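Local coordinates for protein O-methyltransferase, putative (Bacillus cereus, PDB 3DUW) that probably transfers methyl groups from S-adenosylmethionine to hydroxyl groups of its substrates, and is bound here to the demethylated product S-adenosyl-L-homocysteine, at residues Asp11-Ile19 with Val42-Leu50; Ala141-Tyr149 with Asp181-Arg189. All coordinates share one frame; numbering follows the deposited sequence.

How the contacts relate
From the N terminus, the C-terminal half of helix 4-18, with Ile19, packs on residues 42-50 at the start of helix 44-57; this is contact 1, which closes a loop of 22 residues that contains helix 23-34. The chain then runs through the first strands of the central sheet before contact 2 begins. There residues 141-149, just after strand 136-139, meet residues 181-189 of helix 182-196 and close a second loop, which includes strand 162-166. The two loops follow in series, neither nesting nor crossing. The centres of the two contacts lie about 26 Å apart, on opposite sides of the chain's centre, yet both contacts reach S-adenosyl-L-homocysteine: contact 1 at its carboxylate, contact 2 at its adenosine.

Contact 1. Residues Asp11-Ile19 with Val42-Leu50; sequences DQYVSDVLI and VSPTQGKFL. With SAH (S-adenosyl-L-homocysteine), chain C.
Thr45 turns its methyl onto helix 4-18, at Val14, and its hydroxyl toward water. The methyl, CG2, meets Val14 CG1 at 3.7 Å, the two side chains crossing at about a right angle, and Ile19 CD1 lies against the same methyl and the Pro44 carbonyl. This is the tight, apolar part, extended where the Ile19 and Lys48 side chains run past each other in opposite directions. With CG anti to the backbone N (chi1 -170°) and the chain extended, Lys48 carries NZ to the helix C-terminus, where it donates to Leu18 O at 2.9 Å and weakly to Ala202 O of the second subunit.

The other branch faces a wetter side. Thr45 OG1 stays 3.8 Å from Asp11 OD2, and one bridging water lies 2.7 Å from both Asp11 OD2 and Ser43 OG. The Asp11 carboxylate is also held by Ser210 N and by Gln206 of the second subunit. Ser43 and Gln46 form a capping box, Gln46 N donating to Ser43 OG and Ser43 N to Gln46 OE1. Just before it, Val42 N binds ligand carboxylate oxygen O at 3.0 Å, placing this capped helix start at the S-adenosylmethionine pocket of a class I O-methyltransferase.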
loop_
_atom_site.group_PDB
_atom_site.type_symbol
_atom_site.label_atom_id
_atom_site.label_comp_id
_atom_site.label_asym_id
_atom_site.label_seq_id
_atom_site.Cartn_x
_atom_site.Cartn_y
_atom_site.Cartn_z
ATOM N N ASP A 11 8.886 12.433 -5.867
ATOM C CA ASP A 11 9.199 11.045 -6.188
ATOM C C ASP A 11 10.706 10.872 -6.372
ATOM O O ASP A 11 11.267 9.841 -6.006
ATOM C CB ASP A 11 8.451 10.602 -7.452
ATOM C CG ASP A 11 7.263 9.701 -7.144
ATOM O OD1 ASP A 11 6.858 9.611 -5.963
ATOM O OD2 ASP A 11 6.734 9.084 -8.092
ATOM N N GLN A 12 11.360 11.886 -6.932
ATOM C CA GLN A 12 12.805 11.827 -7.137
ATOM C C GLN A 12 13.499 11.774 -5.777
ATOM O O GLN A 12 14.473 11.049 -5.594
ATOM C CB GLN A 12 13.296 13.051 -7.919
ATOM C CG GLN A 12 14.775 12.997 -8.296
ATOM C CD GLN A 12 15.088 11.868 -9.258
ATOM O OE1 GLN A 12 14.502 11.777 -10.338
ATOM N NE2 GLN A 12 16.017 11.002 -8.873
ATOM N N TYR A 13 12.993 12.554 -4.828
ATOM C CA TYR A 13 13.545 12.571 -3.479
ATOM C C TYR A 13 13.370 11.196 -2.832
ATOM O O TYR A 13 14.321 10.614 -2.303
ATOM C CB TYR A 13 12.832 13.625 -2.628
ATOM C CG TYR A 13 13.195 13.560 -1.161
ATOM C CD1 TYR A 13 14.403 14.076 -0.697
ATOM C CD2 TYR A 13 12.345 12.943 -0.237
ATOM C CE1 TYR A 13 14.759 13.978 0.647
ATOM C CE2 TYR A 13 12.695 12.840 1.111
ATOM C CZ TYR A 13 13.903 13.361 1.543
ATOM O OH TYR A 13 14.259 13.265 2.870
ATOM N N VAL A 14 12.143 10.683 -2.869
ATOM C CA VAL A 14 11.841 9.384 -2.278
ATOM C C VAL A 14 12.725 8.288 -2.859
ATOM O O VAL A 14 13.297 7.488 -2.121
ATOM C CB VAL A 14 10.352 9.008 -2.493
ATOM C CG1 VAL A 14 10.092 7.584 -2.017
ATOM C CG2 VAL A 14 9.462 9.985 -1.741
ATOM N N SER A 15 12.840 8.258 -4.182
ATOM C CA SER A 15 13.659 7.249 -4.842
ATOM C C SER A 15 15.134 7.416 -4.488
ATOM O O SER A 15 15.815 6.442 -4.169
ATOM C CB SER A 15 13.476 7.334 -6.360
ATOM O OG SER A 15 14.176 6.290 -7.014
ATOM N N ASP A 16 15.628 8.652 -4.534
ATOM C CA ASP A 16 17.028 8.911 -4.219
ATOM C C ASP A 16 17.416 8.410 -2.839
ATOM O O ASP A 16 18.472 7.804 -2.662
ATOM C CB ASP A 16 17.342 10.408 -4.291
ATOM C CG ASP A 16 17.457 10.918 -5.708
ATOM O OD1 ASP A 16 17.608 10.091 -6.631
ATOM O OD2 ASP A 16 17.408 12.153 -5.892
ATOM N N VAL A 17 16.562 8.659 -1.853
ATOM C CA VAL A 17 16.874 8.250 -0.497
ATOM C C VAL A 17 16.549 6.801 -0.145
ATOM O O VAL A 17 17.347 6.136 0.508
ATOM C CB VAL A 17 16.179 9.176 0.534
ATOM C CG1 VAL A 17 16.606 10.615 0.306
ATOM C CG2 VAL A 17 14.670 9.050 0.423
ATOM N N LEU A 18 15.400 6.306 -0.592
ATOM C CA LEU A 18 14.970 4.952 -0.241
ATOM C C LEU A 18 15.274 3.824 -1.213
ATOM O O LEU A 18 15.165 2.653 -0.843
ATOM C CB LEU A 18 13.464 4.944 0.037
ATOM C CG LEU A 18 12.935 5.889 1.119
ATOM C CD1 LEU A 18 11.436 5.686 1.276
ATOM C CD2 LEU A 18 13.640 5.624 2.440
ATOM N N ILE A 19 15.643 4.155 -2.445
ATOM C CA ILE A 19 15.913 3.115 -3.432
ATOM C C ILE A 19 17.327 3.217 -3.993
ATOM O O ILE A 19 17.610 4.061 -4.842
ATOM C CB ILE A 19 14.885 3.185 -4.587
ATOM C CG1 ILE A 19 13.463 3.139 -4.013
ATOM C CG2 ILE A 19 15.103 2.031 -5.562
ATOM C CD1 ILE A 19 12.362 3.271 -5.053
ATOM N N VAL A 42 5.526 0.570 -14.210
ATOM C CA VAL A 42 5.219 1.169 -12.917
ATOM C C VAL A 42 6.433 2.036 -12.583
ATOM O O VAL A 42 7.534 1.810 -13.097
ATOM C CB VAL A 42 5.055 0.114 -11.790
ATOM C CG1 VAL A 42 3.792 -0.694 -12.016
ATOM C CG2 VAL A 42 6.285 -0.787 -11.712
ATOM N N SER A 43 6.232 3.044 -11.745
ATOM C CA SER A 43 7.328 3.912 -11.337
ATOM C C SER A 43 8.212 3.118 -10.380
ATOM O O SER A 43 7.813 2.061 -9.881
ATOM C CB SER A 43 6.787 5.138 -10.605
ATOM O OG SER A 43 6.259 4.757 -9.346
ATOM N N PRO A 44 9.428 3.612 -10.107
ATOM C CA PRO A 44 10.305 2.881 -9.190
ATOM C C PRO A 44 9.700 2.696 -7.794
ATOM O O PRO A 44 9.823 1.624 -7.197
ATOM C CB PRO A 44 11.564 3.741 -9.162
ATOM C CG PRO A 44 11.594 4.330 -10.539
ATOM C CD PRO A 44 10.147 4.722 -10.756
ATOM N N THR A 45 9.054 3.737 -7.271
ATOM C CA THR A 45 8.456 3.651 -5.941
ATOM C C THR A 45 7.270 2.690 -5.929
ATOM O O THR A 45 7.019 2.019 -4.927
ATOM C CB THR A 45 8.018 5.040 -5.425
ATOM O OG1 THR A 45 7.191 5.683 -6.399
ATOM C CG2 THR A 45 9.239 5.907 -5.145
ATOM N N GLN A 46 6.537 2.626 -7.038
ATOM C CA GLN A 46 5.410 1.704 -7.148
ATOM C C GLN A 46 5.967 0.282 -7.260
ATOM O O GLN A 46 5.418 -0.657 -6.681
ATOM C CB GLN A 46 4.562 2.026 -8.382
ATOM C CG GLN A 46 3.816 3.340 -8.282
ATOM C CD GLN A 46 3.185 3.758 -9.593
ATOM O OE1 GLN A 46 3.426 3.152 -10.637
ATOM N NE2 GLN A 46 2.380 4.810 -9.548
ATOM N N GLY A 47 7.050 0.124 -8.017
ATOM C CA GLY A 47 7.654 -1.188 -8.147
ATOM C C GLY A 47 8.121 -1.698 -6.798
ATOM O O GLY A 47 7.906 -2.865 -6.462
ATOM N N LYS A 48 8.753 -0.833 -6.007
ATOM C CA LYS A 48 9.223 -1.274 -4.704
ATOM C C LYS A 48 8.049 -1.571 -3.782
ATOM O O LYS A 48 8.135 -2.454 -2.931
ATOM C CB LYS A 48 10.152 -0.250 -4.064
ATOM C CG LYS A 48 10.815 -0.817 -2.823
ATOM C CD LYS A 48 12.051 -0.053 -2.426
ATOM C CE LYS A 48 12.770 -0.772 -1.299
ATOM N NZ LYS A 48 13.982 -0.030 -0.886
ATOM N N PHE A 49 6.952 -0.837 -3.949
ATOM C CA PHE A 49 5.762 -1.086 -3.149
ATOM C C PHE A 49 5.314 -2.521 -3.434
ATOM O O PHE A 49 4.996 -3.278 -2.516
ATOM C CB PHE A 49 4.641 -0.117 -3.531
ATOM C CG PHE A 49 3.336 -0.411 -2.848
ATOM C CD1 PHE A 49 3.104 0.014 -1.543
ATOM C CD2 PHE A 49 2.356 -1.156 -3.493
ATOM C CE1 PHE A 49 1.910 -0.304 -0.892
ATOM C CE2 PHE A 49 1.163 -1.478 -2.847
ATOM C CZ PHE A 49 0.942 -1.051 -1.546
ATOM N N LEU A 50 5.280 -2.895 -4.710
ATOM C CA LEU A 50 4.875 -4.248 -5.075
ATOM C C LEU A 50 5.826 -5.289 -4.488
ATOM O O LEU A 50 5.389 -6.295 -3.934
ATOM C CB LEU A 50 4.827 -4.400 -6.593
ATOM C CG LEU A 50 3.703 -3.635 -7.300
ATOM C CD1 LEU A 50 3.907 -3.744 -8.797
ATOM C CD2 LEU A 50 2.338 -4.190 -6.905
HETATM N N SAH C . 3.029 -3.818 -15.520
HETATM C CA SAH C . 4.130 -3.527 -16.511
HETATM C CB SAH C . 3.607 -2.729 -17.658
HETATM C CG SAH C . 2.512 -3.339 -18.502
HETATM S SD SAH C . 1.842 -2.046 -19.635
HETATM C C SAH C . 5.216 -2.671 -15.779
HETATM O O SAH C . 5.004 -2.316 -14.616
HETATM O OXT SAH C . 6.277 -2.395 -16.444
HETATM C "C5'" SAH C . 0.419 -2.881 -20.209
HETATM C "C4'" SAH C . 0.803 -4.178 -21.072
HETATM O "O4'" SAH C . -0.488 -4.685 -21.402
HETATM C "C3'" SAH C . 1.453 -3.929 -22.425
HETATM O "O3'" SAH C . 2.726 -4.572 -22.535
HETATM C "C2'" SAH C . 0.365 -4.471 -23.436
HETATM O "O2'" SAH C . 0.926 -4.971 -24.640
HETATM C "C1'" SAH C . -0.348 -5.512 -22.597
HETATM N N9 SAH C . -1.565 -5.902 -23.006
HETATM C C8 SAH C . -2.626 -5.225 -23.583
HETATM N N7 SAH C . -3.666 -5.951 -23.846
HETATM C C5 SAH C . -3.303 -7.251 -23.414
HETATM C C6 SAH C . -4.032 -8.495 -23.435
HETATM N N6 SAH C . -5.278 -8.622 -23.910
HETATM N N1 SAH C . -3.355 -9.572 -22.923
HETATM C C2 SAH C . -2.085 -9.491 -22.427
HETATM N N3 SAH C . -1.355 -8.321 -22.391
HETATM C C4 SAH C . -2.025 -7.245 -22.900
HETATM O O HOH W 1 5.043 6.978 -8.404
HETATM O O HOH W 2 5.821 7.465 -4.899
HETATM O O HOH W 3 8.846 6.823 -8.421
#

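Contact 2. Residues Ala141-Tyr149 with Asp181-Arg189; sequences ADKQNNPAY and DPRVQGIRR. With SAH (S-adenosyl-L-homocysteine), chain C.
Gly186 lies so close to the turn at Gln144 that their CA atoms are 4.0 Å apart, and backbone packs directly on backbone. No hydrogen bond crosses the contact; instead Gly186 CA approaches Lys143 O at 3.6 Å in a CA-H...O contact. With no side chain at Gly186, the helix surface can come right up to the 3-10 segment 143-145.

Other side chains frame this near-touch. Ile187 CD1 reaches Asn146 ND2 at 3.4 Å and also lies against Lys143 CB, while Pro147 CG presses on Arg189 CB at 3.3 Å. Toward the start of the helix, the bent Gln144 side chain lies alongside Arg183, OE1 near CG, with amide and guanidinium planes 61° apart. Asp181 caps the helix through Arg183 N and is gripped side-on by the same residue's guanidinium: NE meets the syn lone pair of OD1 in a nearly straight bond (173°), and NH2 forms a salt bridge to OD2.

In this Rossmann-like methyltransferase fold, the chain leaves the C-terminal end of strand 136-139, and Ala141, Asp142 and Tyr149 line the cofactor pocket. Tyr149 OH donates to the syn lone pair of Asp142 OD1 at 2.6 Å, the oxygen lying at the ring edge, in plane. This bond holds the carboxylate over one face of the adenine, with OD1 3.3 Å from SAH N7; Tyr149 OH lies over the same face, 3.2 Å from SAH N6. A turn at chi2 (-47°) and another at the end fold the Lys143 chain back, so that NZ donates to Ala141 O and forms a salt bridge with Asp140, whose other carboxylate oxygen is hydrogen-bonded to the ligand.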
loop_
_atom_site.group_PDB
_atom_site.type_symbol
_atom_site.label_atom_id
_atom_site.label_comp_id
_atom_site.label_asym_id
_atom_site.label_seq_id
_atom_site.Cartn_x
_atom_site.Cartn_y
_atom_site.Cartn_z
ATOM N N ALA A 141 -2.790 -4.684 -17.386
ATOM C CA ALA A 141 -2.776 -4.813 -18.838
ATOM C C ALA A 141 -3.761 -3.826 -19.461
ATOM O O ALA A 141 -3.688 -2.624 -19.200
ATOM C CB ALA A 141 -3.125 -6.248 -19.229
ATOM N N ASP A 142 -4.663 -4.325 -20.305
ATOM C CA ASP A 142 -5.668 -3.470 -20.925
ATOM C C ASP A 142 -6.801 -3.367 -19.914
ATOM O O ASP A 142 -7.510 -4.334 -19.653
ATOM C CB ASP A 142 -6.144 -4.064 -22.262
ATOM C CG ASP A 142 -6.571 -5.516 -22.153
ATOM O OD1 ASP A 142 -5.899 -6.306 -21.454
ATOM O OD2 ASP A 142 -7.580 -5.875 -22.801
ATOM N N LYS A 143 -6.945 -2.184 -19.329
ATOM C CA LYS A 143 -7.939 -1.972 -18.293
ATOM C C LYS A 143 -9.387 -2.178 -18.725
ATOM O O LYS A 143 -10.255 -2.403 -17.881
ATOM C CB LYS A 143 -7.737 -0.589 -17.664
ATOM C CG LYS A 143 -6.282 -0.314 -17.237
ATOM C CD LYS A 143 -5.680 -1.477 -16.448
ATOM C CE LYS A 143 -4.287 -1.162 -15.880
ATOM N NZ LYS A 143 -3.182 -1.011 -16.878
ATOM N N GLN A 144 -9.664 -2.124 -20.024
ATOM C CA GLN A 144 -11.036 -2.357 -20.459
ATOM C C GLN A 144 -11.454 -3.785 -20.110
ATOM O O GLN A 144 -12.642 -4.077 -19.989
ATOM C CB GLN A 144 -11.218 -2.113 -21.967
ATOM C CG GLN A 144 -10.098 -2.576 -22.867
ATOM C CD GLN A 144 -9.037 -1.509 -23.058
ATOM O OE1 GLN A 144 -8.200 -1.292 -22.190
ATOM N NE2 GLN A 144 -9.075 -0.831 -24.203
ATOM N N ASN A 145 -10.477 -4.668 -19.915
ATOM C CA ASN A 145 -10.763 -6.062 -19.583
ATOM C C ASN A 145 -10.631 -6.403 -18.102
ATOM O O ASN A 145 -10.666 -7.576 -17.729
ATOM C CB ASN A 145 -9.865 -6.994 -20.402
ATOM C CG ASN A 145 -10.537 -7.481 -21.672
ATOM O OD1 ASN A 145 -9.890 -7.641 -22.710
ATOM N ND2 ASN A 145 -11.839 -7.734 -21.593
ATOM N N ASN A 146 -10.489 -5.391 -17.253
ATOM C CA ASN A 146 -10.367 -5.651 -15.826
ATOM C C ASN A 146 -11.502 -6.493 -15.247
ATOM O O ASN A 146 -11.271 -7.307 -14.358
ATOM C CB ASN A 146 -10.230 -4.339 -15.056
ATOM C CG ASN A 146 -8.782 -3.945 -14.855
ATOM O OD1 ASN A 146 -7.941 -4.167 -15.725
ATOM N ND2 ASN A 146 -8.482 -3.357 -13.703
ATOM N N PRO A 147 -12.744 -6.312 -15.735
ATOM C CA PRO A 147 -13.827 -7.134 -15.180
ATOM C C PRO A 147 -13.534 -8.625 -15.360
ATOM O O PRO A 147 -13.642 -9.413 -14.420
ATOM C CB PRO A 147 -15.043 -6.690 -15.987
ATOM C CG PRO A 147 -14.748 -5.255 -16.262
ATOM C CD PRO A 147 -13.282 -5.279 -16.640
ATOM N N ALA A 148 -13.150 -9.003 -16.576
ATOM C CA ALA A 148 -12.841 -10.392 -16.882
ATOM C C ALA A 148 -11.594 -10.864 -16.141
ATOM O O ALA A 148 -11.551 -11.992 -15.643
ATOM C CB ALA A 148 -12.661 -10.567 -18.395
ATOM N N TYR A 149 -10.576 -10.010 -16.061
ATOM C CA TYR A 149 -9.355 -10.395 -15.361
ATOM C C TYR A 149 -9.620 -10.588 -13.873
ATOM O O TYR A 149 -9.024 -11.456 -13.242
ATOM C CB TYR A 149 -8.248 -9.355 -15.574
ATOM C CG TYR A 149 -7.827 -9.195 -17.024
ATOM C CD1 TYR A 149 -7.851 -10.281 -17.906
ATOM C CD2 TYR A 149 -7.405 -7.962 -17.512
ATOM C CE1 TYR A 149 -7.473 -10.137 -19.232
ATOM C CE2 TYR A 149 -7.020 -7.809 -18.839
ATOM C CZ TYR A 149 -7.060 -8.901 -19.694
ATOM O OH TYR A 149 -6.709 -8.756 -21.015
ATOM N N ASP A 181 -14.049 6.844 -22.672
ATOM C CA ASP A 181 -12.808 6.072 -22.616
ATOM C C ASP A 181 -13.121 4.648 -22.149
ATOM O O ASP A 181 -13.534 4.439 -21.010
ATOM C CB ASP A 181 -11.833 6.733 -21.635
ATOM C CG ASP A 181 -10.433 6.158 -21.720
ATOM O OD1 ASP A 181 -10.289 4.960 -22.033
ATOM O OD2 ASP A 181 -9.466 6.907 -21.454
ATOM N N PRO A 182 -12.919 3.645 -23.020
ATOM C CA PRO A 182 -13.203 2.260 -22.634
ATOM C C PRO A 182 -12.400 1.779 -21.424
ATOM O O PRO A 182 -12.816 0.856 -20.721
ATOM C CB PRO A 182 -12.890 1.477 -23.909
ATOM C CG PRO A 182 -11.815 2.297 -24.553
ATOM C CD PRO A 182 -12.338 3.703 -24.373
ATOM N N ARG A 183 -11.251 2.404 -21.184
ATOM C CA ARG A 183 -10.414 2.037 -20.045
ATOM C C ARG A 183 -11.065 2.528 -18.753
ATOM O O ARG A 183 -11.007 1.857 -17.717
ATOM C CB ARG A 183 -9.020 2.641 -20.212
ATOM C CG ARG A 183 -8.288 2.099 -21.431
ATOM C CD ARG A 183 -7.038 2.893 -21.733
ATOM N NE ARG A 183 -7.357 4.279 -22.058
ATOM C CZ ARG A 183 -6.459 5.187 -22.423
ATOM N NH1 ARG A 183 -5.177 4.856 -22.511
ATOM N NH2 ARG A 183 -6.843 6.426 -22.695
ATOM N N VAL A 184 -11.689 3.702 -18.817
ATOM C CA VAL A 184 -12.374 4.259 -17.657
ATOM C C VAL A 184 -13.606 3.403 -17.351
ATOM O O VAL A 184 -13.883 3.087 -16.195
ATOM C CB VAL A 184 -12.815 5.724 -17.911
ATOM C CG1 VAL A 184 -13.722 6.202 -16.785
ATOM C CG2 VAL A 184 -11.589 6.623 -18.005
ATOM N N GLN A 185 -14.350 3.025 -18.385
ATOM C CA GLN A 185 -15.529 2.196 -18.170
ATOM C C GLN A 185 -15.107 0.841 -17.603
ATOM O O GLN A 185 -15.747 0.317 -16.694
ATOM C CB GLN A 185 -16.313 2.023 -19.477
ATOM C CG GLN A 185 -16.887 3.334 -20.016
ATOM C CD GLN A 185 -17.909 3.971 -19.083
ATOM O OE1 GLN A 185 -18.216 5.159 -19.199
ATOM N NE2 GLN A 185 -18.449 3.182 -18.163
ATOM N N GLY A 186 -14.017 0.287 -18.127
ATOM C CA GLY A 186 -13.531 -0.991 -17.634
ATOM C C GLY A 186 -13.185 -0.938 -16.155
ATOM O O GLY A 186 -13.492 -1.868 -15.408
ATOM N N ILE A 187 -12.542 0.143 -15.721
ATOM C CA ILE A 187 -12.179 0.273 -14.316
ATOM C C ILE A 187 -13.428 0.424 -13.450
ATOM O O ILE A 187 -13.496 -0.136 -12.360
ATOM C CB ILE A 187 -11.218 1.467 -14.096
ATOM C CG1 ILE A 187 -9.843 1.140 -14.695
ATOM C CG2 ILE A 187 -11.109 1.794 -12.619
ATOM C CD1 ILE A 187 -9.195 -0.106 -14.123
ATOM N N ARG A 188 -14.420 1.169 -13.929
ATOM C CA ARG A 188 -15.647 1.322 -13.159
ATOM C C ARG A 188 -16.352 -0.034 -13.008
ATOM O O ARG A 188 -16.869 -0.347 -11.938
ATOM C CB ARG A 188 -16.569 2.358 -13.818
ATOM C CG ARG A 188 -16.073 3.799 -13.645
ATOM C CD ARG A 188 -16.945 4.800 -14.393
ATOM N NE ARG A 188 -18.335 4.770 -13.952
ATOM C CZ ARG A 188 -18.796 5.369 -12.860
ATOM N NH1 ARG A 188 -17.982 6.065 -12.081
ATOM N NH2 ARG A 188 -20.080 5.270 -12.549
ATOM N N ARG A 189 -16.359 -0.837 -14.072
ATOM C CA ARG A 189 -16.972 -2.169 -14.036
ATOM C C ARG A 189 -16.239 -3.017 -12.988
ATOM O O ARG A 189 -16.843 -3.838 -12.293
ATOM C CB ARG A 189 -16.844 -2.855 -15.404
ATOM C CG ARG A 189 -17.570 -2.185 -16.567
ATOM C CD ARG A 189 -19.076 -2.206 -16.378
ATOM N NE ARG A 189 -19.527 -1.098 -15.545
ATOM C CZ ARG A 189 -19.497 0.174 -15.928
ATOM N NH1 ARG A 189 -19.042 0.495 -17.132
ATOM N NH2 ARG A 189 -19.916 1.126 -15.106
HETATM N N SAH C . 3.029 -3.818 -15.520
HETATM C CA SAH C . 4.130 -3.527 -16.511
HETATM C CB SAH C . 3.607 -2.729 -17.658
HETATM C CG SAH C . 2.512 -3.339 -18.502
HETATM S SD SAH C . 1.842 -2.046 -19.635
HETATM C C SAH C . 5.216 -2.671 -15.779
HETATM O O SAH C . 5.004 -2.316 -14.616
HETATM O OXT SAH C . 6.277 -2.395 -16.444
HETATM C "C5'" SAH C . 0.419 -2.881 -20.209
HETATM C "C4'" SAH C . 0.803 -4.178 -21.072
HETATM O "O4'" SAH C . -0.488 -4.685 -21.402
HETATM C "C3'" SAH C . 1.453 -3.929 -22.425
HETATM O "O3'" SAH C . 2.726 -4.572 -22.535
HETATM C "C2'" SAH C . 0.365 -4.471 -23.436
HETATM O "O2'" SAH C . 0.926 -4.971 -24.640
HETATM C "C1'" SAH C . -0.348 -5.512 -22.597
HETATM N N9 SAH C . -1.565 -5.902 -23.006
HETATM C C8 SAH C . -2.626 -5.225 -23.583
HETATM N N7 SAH C . -3.666 -5.951 -23.846
HETATM C C5 SAH C . -3.303 -7.251 -23.414
HETATM C C6 SAH C . -4.032 -8.495 -23.435
HETATM N N6 SAH C . -5.278 -8.622 -23.910
HETATM N N1 SAH C . -3.355 -9.572 -22.923
HETATM C C2 SAH C . -2.085 -9.491 -22.427
HETATM N N3 SAH C . -1.355 -8.321 -22.391
HETATM C C4 SAH C . -2.025 -7.245 -22.900
#